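Long-range contacts in tartronate semialdehyde reductase (Salmonella typhimurium, PDB 1VPD), which probably catalyses the NAD(P)H-dependent reduction of tartronate semialdehyde, the last step in converting galactarate to D-glycerate: residues A123-G127 / K175-Q179; G142-F148 / V162-I168; Q179-A183 / H241-L245. One frame throughout, in Å; residues are numbered along the deposited sequence. Where two conformers were deposited one is given.

Along the chain, contact 2 comes between the two segments of contact 1: strand 119-126 opens contact 1, strand 137-142, helix 145-156 and strand 161-166 then build contact 2 at the end of the same sheet, and helix 170-198 completes contact 1. Contact 3 shares Gln179 on that helix and brings in helix 238-255. The centres of contacts 1 and 3 are about 9 Å apart, and they touch through Leu176 and Asp244; the centre of contact 2 is about 14 Å from that of contact 1 and about 22 Å from that of contact 3. Contact 2 belongs to the nucleotide-binding domain, contact 3 to the helical domain, and contact 1 joins the two at the probable active site.

Contact 1 (A123-G127 / K175-Q179); sequences APVSG and KLANQ. With TLA (L(+)-tartaric acid), chain C.
This is a buried strand-to-helix contact across the cleft between the nucleotide-binding sheet and the helical domain: the end of strand 119-126 faces helix 170-198. Residues 124-126 are extended (phi/psi -65/166, -130/164 and -144/143), while 175-179 is regular helix, with Gln179 N to Lys175 O at 2.8 Å. CA atoms pair as Pro124 with Lys175 (6.5 Å) and Ser126 with Asn178 (7.6 Å). Pro124 and Ser126 point toward the helix; Val125 points away, its side chain meeting Met68 and Met98. The C-gamma-endo pyrrolidine ring of Pro124 packs CG 3.7 Å from Lys175 CB. Lysine (t, p, t, t) is long enough to carry its ammonium to the strand, where NZ donates to Val125 O at 2.7 Å. In this HIBADH-related dehydrogenase Lys175 is the predicted active-site residue. Lys175 NZ donates to O1 of a tartrate, probably from the crystallisation liquor, at 2.7 Å. Ser126 OG (chi1 t) donates to tartrate O41 at 2.6 Å. Gly127 N donates to tartrate O4 at 2.7 Å. Gln179 NE2 donates to the hydroxyl O3 at 3.0 Å. At phi/psi 156/-12 a CB on Gly127 would jam against the preceding carbonyl. A weak bond from Lys175 NZ to Gln179 OE1 (3.0 Å) spans one helical turn.

Contact 2 (G142-F148 / V162-I168); sequences GGDKAIF and VVHTGDI
Two side chains, Phe148 and His164, fill the angle between the first turn of helix 145-156 and strand 161-166. Both have chi1 t. Phe148 (chi2 91°) points toward the strand, and His164 (chi2 48°) lifts its CB over the ring face, 3.6 Å from the Phe148 centroid and 8° off the normal, a CH-pi contact. The ring planes are inclined at 36° with centroids 5.0 Å apart. Valine suits the neighbouring inward position: Val162 (chi1 t) brings CG1 to 3.7 Å from Phe148 CE1. Lys145 (t, p, then off-rotamer) lays its CD 3.6 Å from His164 CD2, while its ammonium pairs with Asp149. Asp144 (chi1 t) is the N-cap, its OD1 accepting from Ala146 N at 2.8 Å. The chain before it is extended, and Gly143 N donates to Gly166 O at 2.9 Å; Gly143 and Ile168 CA atoms are 4.0 Å apart. Glycine is needed here: a CB on Gly142 would strike Asp167 O, and Gly143 (134/-168) and Gly166 (156/-162) have backbone angles that forbid one. A water donates to Gly143 O (2.9 Å) and Asp167 OD1 (2.8 Å). The whole is the helix start and returning strand of a right-handed beta-alpha-beta crossover: strand 161-166 lies parallel to strand 137-142 at the sheet edge, Phe148 and Val162 both packing on Val141 and Met155, with Ile168 reaching strand 119-126.

Contact 3 (Q179-A183 / H241-L245); sequences QVIVA and HIKDL
Two hydrogen bonds, both involving Gln179, tie helix 170-198 to helix 238-255. The side-chain amide NE2 of Gln179 donates to Asp244 OD2 at 2.9 Å, and the backbone O of Gln179 accepts from His241 NE2 at 3.0 Å (161°). That carbonyl also receives the helical bond from Ala183 N (3.1 Å), so it serves two donors. Gln179 adopts m, m with chi3 81°, which sets its NE2 over one face of the His241 imidazole, 3.8 Å from His241 NE2. His241 (chi1 -146°, between wells; chi2 149°) starts sideways yet swings its ring to the other helix, where its NE2-H can reach the carbonyl. Asp244 (chi1 m) points toward Gln179 and uses OD1 for a salt bridge with Lys243 NZ at 2.8 Å.

Both segments are regular helix. Their axes cross at -129° and approach to 10.1 Å, with the nearest CA pairs Gln179 with Asp244 (6.6 Å) and Val180 with Leu245 (6.9 Å). Ala183 points toward the other helix, its small methyl fitting against the imidazole, with CB 3.5 Å from His241 NE2 and 4.1 Å from Leu245 CD2; Leu245 (m, t) brings CD2 to 3.8 Å from Gln179 O. Val182 CG1 meets the edge of the His241 ring at CE1, 3.9 Å away. The rings of Phe236 and His282 also meet it, as does Met269.

Gln179 OE1 bonds the tartrate and, weakly, Lys175, and Lys243 is a predicted NAD(+)-binding residue; a chain of polar contacts that begins with this weak bond, Lys175, Gln179, Asp244, Lys243, therefore connects the predicted catalytic lysine with the probable cofactor site.

Contact 1 (A123-G127 / K175-Q179)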
# COMPACT_ATOMS: atom_id res chain seq x y z
N ALA A 123 7.04 -3.76 -6.59
CA ALA A 123 6.36 -2.59 -7.14
C ALA A 123 5.21 -2.10 -6.23
O ALA A 123 4.05 -2.06 -6.66
CB ALA A 123 5.83 -2.91 -8.52
N PRO A 124 5.53 -1.71 -5.00
CA PRO A 124 4.53 -1.13 -4.11
C PRO A 124 4.01 0.20 -4.64
O PRO A 124 4.56 0.82 -5.57
CB PRO A 124 5.28 -0.96 -2.78
CG PRO A 124 6.72 -0.86 -3.16
CD PRO A 124 6.86 -1.76 -4.36
N VAL A 125 2.91 0.64 -4.05
CA VAL A 125 2.16 1.76 -4.58
C VAL A 125 1.86 2.79 -3.53
O VAL A 125 1.90 2.51 -2.32
CB VAL A 125 0.82 1.28 -5.24
CG1 VAL A 125 1.05 0.11 -6.17
CG2 VAL A 125 -0.23 0.90 -4.20
N SER A 126 1.48 3.98 -4.00
CA SER A 126 0.93 5.00 -3.11
C SER A 126 -0.17 5.81 -3.78
O SER A 126 -0.09 6.16 -4.96
CB SER A 126 2.02 5.94 -2.63
OG SER A 126 1.47 6.85 -1.72
N GLY A 127 -1.17 6.16 -2.97
CA GLY A 127 -2.21 7.08 -3.38
C GLY A 127 -3.50 6.93 -2.62
O GLY A 127 -4.39 7.79 -2.71
N LYS A 175 9.08 2.90 -0.90
CA LYS A 175 7.81 2.85 -0.15
C LYS A 175 8.00 3.15 1.35
O LYS A 175 7.13 3.77 1.95
CB LYS A 175 7.09 1.52 -0.36
CG LYS A 175 5.74 1.40 0.36
CD LYS A 175 4.68 2.43 -0.07
CE LYS A 175 3.30 2.06 0.45
NZ LYS A 175 2.29 3.15 0.25
N LEU A 176 9.11 2.75 1.96
CA LEU A 176 9.39 3.15 3.36
C LEU A 176 9.50 4.66 3.48
O LEU A 176 8.87 5.27 4.34
CB LEU A 176 10.63 2.46 3.93
CG LEU A 176 10.60 0.93 3.97
CD1 LEU A 176 11.91 0.40 4.51
CD2 LEU A 176 9.42 0.42 4.79
N ALA A 177 10.27 5.29 2.59
CA ALA A 177 10.33 6.75 2.55
C ALA A 177 8.94 7.36 2.35
O ALA A 177 8.55 8.32 3.01
CB ALA A 177 11.26 7.19 1.44
N ASN A 178 8.16 6.77 1.44
CA ASN A 178 6.79 7.19 1.20
C ASN A 178 5.94 7.16 2.46
O ASN A 178 5.22 8.11 2.76
CB ASN A 178 6.16 6.28 0.13
CG ASN A 178 4.83 6.78 -0.37
OD1 ASN A 178 3.76 6.58 0.27
ND2 ASN A 178 4.86 7.40 -1.52
N GLN A 179 6.05 6.07 3.21
CA GLN A 179 5.21 5.85 4.37
C GLN A 179 5.63 6.70 5.55
O GLN A 179 4.80 7.04 6.38
CB GLN A 179 5.20 4.37 4.75
CG GLN A 179 4.46 3.48 3.72
CD GLN A 179 3.07 3.97 3.40
OE1 GLN A 179 2.89 4.88 2.59
NE2 GLN A 179 2.07 3.38 4.05
O1 TLA C . 0.18 2.30 1.75
O11 TLA C . -1.54 1.73 0.48
C1 TLA C . -0.98 2.48 1.32
C2 TLA C . -1.79 3.60 1.94
O2 TLA C . -3.11 3.63 1.36
C3 TLA C . -1.12 4.96 1.89
O3 TLA C . -0.12 5.15 2.88
C4 TLA C . -0.52 5.26 0.54
O4 TLA C . -1.23 5.05 -0.46
O41 TLA C . 0.62 5.69 0.44

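Contact 2 (G142-F148 / V162-I168)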
# COMPACT_ATOMS: atom_id res chain seq x y z
N GLY A 142 11.49 -1.88 -7.84
CA GLY A 142 12.83 -2.41 -7.91
C GLY A 142 12.87 -3.69 -8.72
O GLY A 142 11.86 -4.40 -8.85
N GLY A 143 14.04 -3.98 -9.26
CA GLY A 143 14.30 -5.21 -10.01
C GLY A 143 15.06 -4.91 -11.30
O GLY A 143 15.58 -3.83 -11.49
N ASP A 144 15.12 -5.90 -12.17
CA ASP A 144 15.81 -5.77 -13.47
C ASP A 144 15.11 -4.83 -14.42
O ASP A 144 13.91 -4.92 -14.64
CB ASP A 144 15.92 -7.19 -14.05
CG ASP A 144 16.51 -7.23 -15.45
OD1 ASP A 144 16.77 -6.19 -16.07
OD2 ASP A 144 16.75 -8.30 -16.00
N LYS A 145 15.86 -3.91 -15.00
CA LYS A 145 15.29 -2.93 -15.92
C LYS A 145 14.53 -3.58 -17.09
O LYS A 145 13.51 -3.06 -17.52
CB LYS A 145 16.37 -2.00 -16.48
CG LYS A 145 15.83 -0.87 -17.38
CD LYS A 145 14.66 -0.09 -16.73
CE LYS A 145 14.64 1.39 -17.12
NZ LYS A 145 13.68 1.70 -18.23
N ALA A 146 15.04 -4.69 -17.61
CA ALA A 146 14.40 -5.34 -18.75
C ALA A 146 13.02 -5.82 -18.38
O ALA A 146 12.11 -5.73 -19.19
CB ALA A 146 15.22 -6.49 -19.25
N ILE A 147 12.87 -6.32 -17.15
CA ILE A 147 11.60 -6.83 -16.67
C ILE A 147 10.66 -5.66 -16.38
O ILE A 147 9.48 -5.70 -16.73
CB ILE A 147 11.80 -7.74 -15.43
CG1 ILE A 147 12.80 -8.88 -15.72
CG2 ILE A 147 10.49 -8.29 -14.93
CD1 ILE A 147 12.34 -9.89 -16.72
N PHE A 148 11.19 -4.61 -15.75
CA PHE A 148 10.44 -3.37 -15.59
C PHE A 148 9.87 -2.88 -16.94
O PHE A 148 8.69 -2.57 -17.06
CB PHE A 148 11.34 -2.29 -14.96
CG PHE A 148 10.70 -0.94 -14.85
CD1 PHE A 148 9.98 -0.59 -13.70
CD2 PHE A 148 10.78 -0.03 -15.89
CE1 PHE A 148 9.35 0.64 -13.62
CE2 PHE A 148 10.16 1.19 -15.81
CZ PHE A 148 9.44 1.54 -14.66
N VAL A 162 4.67 5.25 -13.04
CA VAL A 162 5.42 4.03 -12.74
C VAL A 162 6.90 4.32 -12.93
O VAL A 162 7.34 4.63 -14.04
CB VAL A 162 4.97 2.85 -13.62
CG1 VAL A 162 5.75 1.59 -13.26
CG2 VAL A 162 3.48 2.59 -13.48
N VAL A 163 7.66 4.26 -11.85
CA VAL A 163 9.06 4.67 -11.86
C VAL A 163 9.98 3.56 -11.32
O VAL A 163 9.73 2.99 -10.25
CB VAL A 163 9.26 5.96 -11.01
CG1 VAL A 163 10.74 6.27 -10.80
CG2 VAL A 163 8.51 7.13 -11.65
N HIS A 164 11.06 3.29 -12.04
CA HIS A 164 12.06 2.32 -11.64
C HIS A 164 13.07 3.00 -10.71
O HIS A 164 13.70 3.99 -11.08
CB HIS A 164 12.75 1.81 -12.91
CG HIS A 164 13.75 0.72 -12.69
ND1 HIS A 164 13.49 -0.40 -11.93
CD2 HIS A 164 15.00 0.56 -13.17
CE1 HIS A 164 14.54 -1.20 -11.95
NE2 HIS A 164 15.47 -0.64 -12.69
N THR A 165 13.24 2.45 -9.51
CA THR A 165 14.05 3.11 -8.49
C THR A 165 15.35 2.40 -8.15
O THR A 165 16.18 2.95 -7.42
CB THR A 165 13.23 3.30 -7.18
OG1 THR A 165 12.84 2.02 -6.67
CG2 THR A 165 11.98 4.09 -7.43
N GLY A 166 15.55 1.18 -8.65
CA GLY A 166 16.77 0.45 -8.39
C GLY A 166 16.60 -1.05 -8.52
O GLY A 166 15.64 -1.52 -9.14
N ASP A 167 17.55 -1.79 -7.94
CA ASP A 167 17.55 -3.24 -7.93
C ASP A 167 16.45 -3.74 -6.98
O ASP A 167 15.84 -2.95 -6.26
CB ASP A 167 18.88 -3.80 -7.42
CG ASP A 167 20.07 -3.49 -8.34
OD1 ASP A 167 19.87 -3.16 -9.52
OD2 ASP A 167 21.24 -3.57 -7.94
N ILE A 168 16.22 -5.05 -6.99
CA ILE A 168 15.18 -5.67 -6.18
C ILE A 168 15.30 -5.20 -4.71
O ILE A 168 16.37 -5.21 -4.13
CB ILE A 168 15.23 -7.22 -6.29
CG1 ILE A 168 14.09 -7.87 -5.50
CG2 ILE A 168 16.61 -7.79 -5.86
CD1 ILE A 168 12.73 -7.72 -6.14
O HOH W 1 18.07 -2.41 -11.52

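Contact 3 (Q179-A183 / H241-L245)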
# COMPACT_ATOMS: atom_id res chain seq x y z
N GLN A 179 6.05 6.07 3.21
CA GLN A 179 5.21 5.85 4.37
C GLN A 179 5.63 6.70 5.55
O GLN A 179 4.80 7.04 6.38
CB GLN A 179 5.20 4.37 4.75
CG GLN A 179 4.46 3.48 3.72
CD GLN A 179 3.07 3.97 3.40
OE1 GLN A 179 2.89 4.88 2.59
NE2 GLN A 179 2.07 3.38 4.05
N VAL A 180 6.91 7.04 5.63
CA VAL A 180 7.39 8.04 6.57
C VAL A 180 6.68 9.36 6.28
O VAL A 180 6.11 9.99 7.19
CB VAL A 180 8.94 8.20 6.49
CG1 VAL A 180 9.41 9.49 7.18
CG2 VAL A 180 9.62 6.98 7.08
N ILE A 181 6.70 9.78 5.02
CA ILE A 181 6.07 11.05 4.67
C ILE A 181 4.56 11.02 4.94
O ILE A 181 4.01 11.97 5.49
CB ILE A 181 6.37 11.45 3.21
CG1 ILE A 181 7.82 11.94 3.13
CG2 ILE A 181 5.42 12.55 2.76
CD1 ILE A 181 8.36 11.93 1.69
N VAL A 182 3.88 9.96 4.55
CA VAL A 182 2.44 9.92 4.73
C VAL A 182 2.08 10.01 6.22
O VAL A 182 1.19 10.78 6.60
CB VAL A 182 1.82 8.70 4.05
CG1 VAL A 182 0.33 8.60 4.38
CG2 VAL A 182 2.01 8.77 2.53
N ALA A 183 2.74 9.21 7.06
CA ALA A 183 2.45 9.23 8.49
C ALA A 183 2.68 10.61 9.06
O ALA A 183 1.85 11.11 9.80
CB ALA A 183 3.27 8.22 9.24
N HIS A 241 -0.15 0.63 8.83
CA HIS A 241 0.84 1.70 8.85
C HIS A 241 1.88 1.45 9.94
O HIS A 241 3.05 1.75 9.74
CB HIS A 241 0.20 3.09 8.96
CG HIS A 241 0.97 4.15 8.23
ND1 HIS A 241 0.37 5.24 7.65
CD2 HIS A 241 2.30 4.27 7.98
CE1 HIS A 241 1.30 5.99 7.07
NE2 HIS A 241 2.48 5.42 7.26
N ILE A 242 1.48 0.84 11.06
CA ILE A 242 2.41 0.42 12.10
C ILE A 242 3.46 -0.53 11.53
O ILE A 242 4.65 -0.37 11.79
CB ILE A 242 1.67 -0.22 13.32
CG1 ILE A 242 0.98 0.87 14.14
CG2 ILE A 242 2.65 -1.02 14.18
CD1 ILE A 242 0.02 0.38 15.22
N LYS A 243 3.02 -1.51 10.75
CA LYS A 243 3.94 -2.46 10.10
C LYS A 243 4.92 -1.73 9.18
O LYS A 243 6.13 -2.02 9.21
CB LYS A 243 3.15 -3.55 9.38
CG LYS A 243 3.92 -4.45 8.42
CD LYS A 243 3.98 -3.92 7.00
CE LYS A 243 2.60 -3.72 6.36
NZ LYS A 243 2.68 -3.30 4.90
N ASP A 244 4.42 -0.77 8.40
CA ASP A 244 5.30 -0.00 7.52
C ASP A 244 6.31 0.82 8.33
O ASP A 244 7.48 0.88 7.97
CB ASP A 244 4.52 0.93 6.60
CG ASP A 244 3.77 0.21 5.51
OD1 ASP A 244 4.14 -0.94 5.14
OD2 ASP A 244 2.77 0.75 4.99
N LEU A 245 5.87 1.49 9.40
CA LEU A 245 6.82 2.25 10.20
C LEU A 245 7.83 1.35 10.92
O LEU A 245 8.99 1.74 11.07
CB LEU A 245 6.14 3.20 11.20
CG LEU A 245 5.21 4.27 10.62
CD1 LEU A 245 4.94 5.30 11.71
CD2 LEU A 245 5.78 4.93 9.35